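Local coordinates for paternally-expressed gene 3 protein (Homo sapiens, PDB 4BHX), which takes part in apoptosis and p53-linked neuronal death signalling, and dimerises through its SCAN domain, the part described here, to control gene expression combinatorially, at residues A[54-59]-A[76-82]. Numbering follows the deposited sequence. Where two conformers were deposited one is given.
With EDO (1,2-ethanediol), chain G.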
loop_
_atom_site.group_PDB
_atom_site.type_symbol
_atom_site.label_atom_id
_atom_site.label_comp_id
_atom_site.label_asym_id
_atom_site.label_seq_id
_atom_site.Cartn_x
_atom_site.Cartn_y
_atom_site.Cartn_z
ATOM N N VAL A 54 5.760 -5.154 2.748
ATOM C CA VAL A 54 6.075 -6.308 1.928
ATOM C C VAL A 54 4.938 -6.559 0.914
ATOM O O VAL A 54 5.174 -6.734 -0.287
ATOM C CB VAL A 54 6.341 -7.555 2.777
ATOM C CG1 VAL A 54 6.410 -8.824 1.929
ATOM C CG2 VAL A 54 7.587 -7.413 3.596
ATOM N N LEU A 55 3.696 -6.531 1.394
ATOM C CA LEU A 55 2.555 -6.649 0.475
ATOM C C LEU A 55 2.537 -5.574 -0.631
ATOM O O LEU A 55 2.357 -5.946 -1.818
ATOM C CB LEU A 55 1.243 -6.693 1.264
ATOM C CG LEU A 55 -0.021 -6.797 0.338
ATOM C CD1 LEU A 55 -0.026 -8.135 -0.362
ATOM C CD2 LEU A 55 -1.220 -6.534 1.225
ATOM N N GLU A 56 2.813 -4.301 -0.285
ATOM C CA GLU A 56 2.841 -3.206 -1.210
ATOM C C GLU A 56 3.850 -3.475 -2.327
ATOM O O GLU A 56 3.539 -3.331 -3.536
ATOM C CB GLU A 56 3.196 -1.889 -0.556
ATOM C CG GLU A 56 3.209 -0.739 -1.547
ATOM C CD GLU A 56 3.732 0.565 -1.005
ATOM O OE1 GLU A 56 4.586 0.608 -0.021
ATOM O OE2 GLU A 56 3.223 1.604 -1.499
ATOM N N GLN A 57 5.034 -3.914 -1.929
ATOM C CA GLN A 57 6.116 -4.221 -2.899
ATOM C C GLN A 57 5.765 -5.443 -3.767
ATOM O O GLN A 57 5.854 -5.392 -4.978
ATOM C CB GLN A 57 7.475 -4.330 -2.176
ATOM C CG GLN A 57 8.612 -4.578 -3.173
ATOM C CD GLN A 57 8.839 -3.450 -4.118
ATOM O OE1 GLN A 57 8.591 -2.273 -3.801
ATOM N NE2 GLN A 57 9.307 -3.774 -5.295
ATOM N N TYR A 58 5.236 -6.504 -3.149
ATOM C CA TYR A 58 4.840 -7.714 -3.844
ATOM C C TYR A 58 3.817 -7.426 -4.932
ATOM O O TYR A 58 4.009 -7.892 -6.082
ATOM C CB TYR A 58 4.316 -8.810 -2.897
ATOM C CG TYR A 58 4.558 -10.272 -3.337
ATOM C CD1 TYR A 58 4.549 -10.659 -4.696
ATOM C CD2 TYR A 58 4.733 -11.272 -2.380
ATOM C CE1 TYR A 58 4.787 -11.980 -5.077
ATOM C CE2 TYR A 58 5.022 -12.573 -2.736
ATOM C CZ TYR A 58 5.001 -12.936 -4.089
ATOM O OH TYR A 58 5.268 -14.241 -4.410
ATOM N N LEU A 59 2.806 -6.617 -4.612
ATOM C CA LEU A 59 1.758 -6.265 -5.568
ATOM C C LEU A 59 2.350 -5.579 -6.824
ATOM O O LEU A 59 1.868 -5.805 -7.955
ATOM C CB LEU A 59 0.694 -5.409 -4.903
ATOM C CG LEU A 59 -0.140 -6.202 -3.865
ATOM C CD1 LEU A 59 -1.087 -5.192 -3.231
ATOM C CD2 LEU A 59 -0.889 -7.395 -4.509
ATOM N N GLU A 76 -5.845 -9.597 0.903
ATOM C CA GLU A 76 -5.668 -8.511 1.850
ATOM C C GLU A 76 -4.394 -8.678 2.647
ATOM O O GLU A 76 -4.024 -7.746 3.348
ATOM C CB GLU A 76 -6.907 -8.262 2.734
ATOM C CG GLU A 76 -6.999 -9.094 3.991
ATOM C CD GLU A 76 -7.264 -10.538 3.674
ATOM O OE1 GLU A 76 -8.338 -10.788 3.087
ATOM O OE2 GLU A 76 -6.408 -11.410 3.983
ATOM N N ASN A 77 -3.725 -9.826 2.518
ATOM C CA ASN A 77 -2.355 -10.010 2.989
ATOM C C ASN A 77 -1.433 -10.914 2.123
ATOM O O ASN A 77 -1.863 -11.491 1.144
ATOM C CB ASN A 77 -2.369 -10.467 4.429
ATOM C CG ASN A 77 -2.839 -11.894 4.580
ATOM O OD1 ASN A 77 -2.639 -12.732 3.715
ATOM N ND2 ASN A 77 -3.477 -12.173 5.703
ATOM N N CYS A 78 -0.173 -11.043 2.481
ATOM C CA CYS A 78 0.784 -11.738 1.612
ATOM C C CYS A 78 0.486 -13.191 1.440
ATOM O O CYS A 78 0.625 -13.720 0.351
ATOM C CB CYS A 78 2.205 -11.664 2.118
ATOM S SG CYS A 78 2.831 -9.979 1.927
ATOM N N GLU A 79 0.177 -13.860 2.548
ATOM C CA GLU A 79 -0.053 -15.280 2.551
ATOM C C GLU A 79 -1.092 -15.679 1.544
ATOM O O GLU A 79 -0.967 -16.662 0.834
ATOM C CB GLU A 79 -0.482 -15.697 3.965
ATOM C CG GLU A 79 0.670 -16.367 4.641
ATOM C CD GLU A 79 0.883 -17.724 4.035
ATOM O OE1 GLU A 79 -0.140 -18.330 3.657
ATOM O OE2 GLU A 79 2.047 -18.164 3.938
ATOM N N LYS A 80 -2.119 -14.886 1.532
ATOM C CA LYS A 80 -3.189 -15.055 0.644
ATOM C C LYS A 80 -2.599 -15.035 -0.756
ATOM O O LYS A 80 -2.666 -16.039 -1.485
ATOM C CB LYS A 80 -4.074 -13.898 0.867
ATOM C CG LYS A 80 -5.465 -14.032 0.364
ATOM C CD LYS A 80 -6.389 -13.433 1.427
ATOM C CE LYS A 80 -7.835 -13.375 0.954
ATOM N NZ LYS A 80 -8.433 -12.011 1.055
ATOM N N LEU A 81 -1.951 -13.905 -1.079
ATOM C CA LEU A 81 -1.391 -13.626 -2.399
ATOM C C LEU A 81 -0.560 -14.788 -2.877
ATOM O O LEU A 81 -0.689 -15.192 -4.026
ATOM C CB LEU A 81 -0.551 -12.288 -2.356
ATOM C CG LEU A 81 0.173 -11.799 -3.623
ATOM C CD1 LEU A 81 -0.795 -11.586 -4.752
ATOM C CD2 LEU A 81 1.008 -10.525 -3.395
ATOM N N VAL A 82 0.277 -15.332 -2.002
ATOM C CA VAL A 82 1.144 -16.439 -2.315
ATOM C C VAL A 82 0.379 -17.722 -2.648
ATOM O O VAL A 82 0.783 -18.489 -3.544
ATOM C CB VAL A 82 2.082 -16.779 -1.154
ATOM C CG1 VAL A 82 2.609 -18.212 -1.288
ATOM C CG2 VAL A 82 3.242 -15.802 -1.117
HETATM C C1 EDO G . -0.821 -3.843 -8.195
HETATM O O1 EDO G . -1.567 -3.184 -7.151
HETATM C C2 EDO G . -1.431 -5.127 -8.735
HETATM O O2 EDO G . -0.421 -6.140 -8.700
#
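This is an apolar helix-helix contact near the surface, between the C-terminal half of helix 46-61 and the start of helix 78-85. The two segments run roughly parallel, at 29°, and their axes come within 10.5 Å. No hydrogen bond crosses between them, so side-chain packing holds the pair. Leu81 is the centre of the packing; it touches Leu55, Tyr58 and Leu59. Leu81 CD2 lies 3.8 Å from Leu59 CD2 and 4.0 Å from Leu55 CD1. Leu81 CD2 also sits over one face of the Tyr58 ring, 3.9 Å from the ring centroid, a CH-pi contact. Val82 CG2 also reaches the ring, 4.0 Å from Tyr58 CE2. One turn earlier, where the backbones are closest, small Cys78 fits against helix 46-61. Cys78 SG lies 3.7 Å from Leu55 CB and 3.8 Å from Val54 CG1. The fold is the all-helical SCAN domain, and this contact packs its last helix onto the central helix 46-61. Helix 67-73 joins them, with Val70 touching both Leu59 and Leu81. Asn77, just before helix 78-85, is its N-cap; Asn77 OD1 accepts from Lys80 N at 3.1 Å. A very short salt bridge, 2.4 Å from Lys80 NZ to Glu76 OE1, spans the same turn. Glu56 points away from this contact; it forms a salt bridge with Arg14 and a hydrogen bond with His10, tying helix 46-61 to the N-terminal helix 6-15.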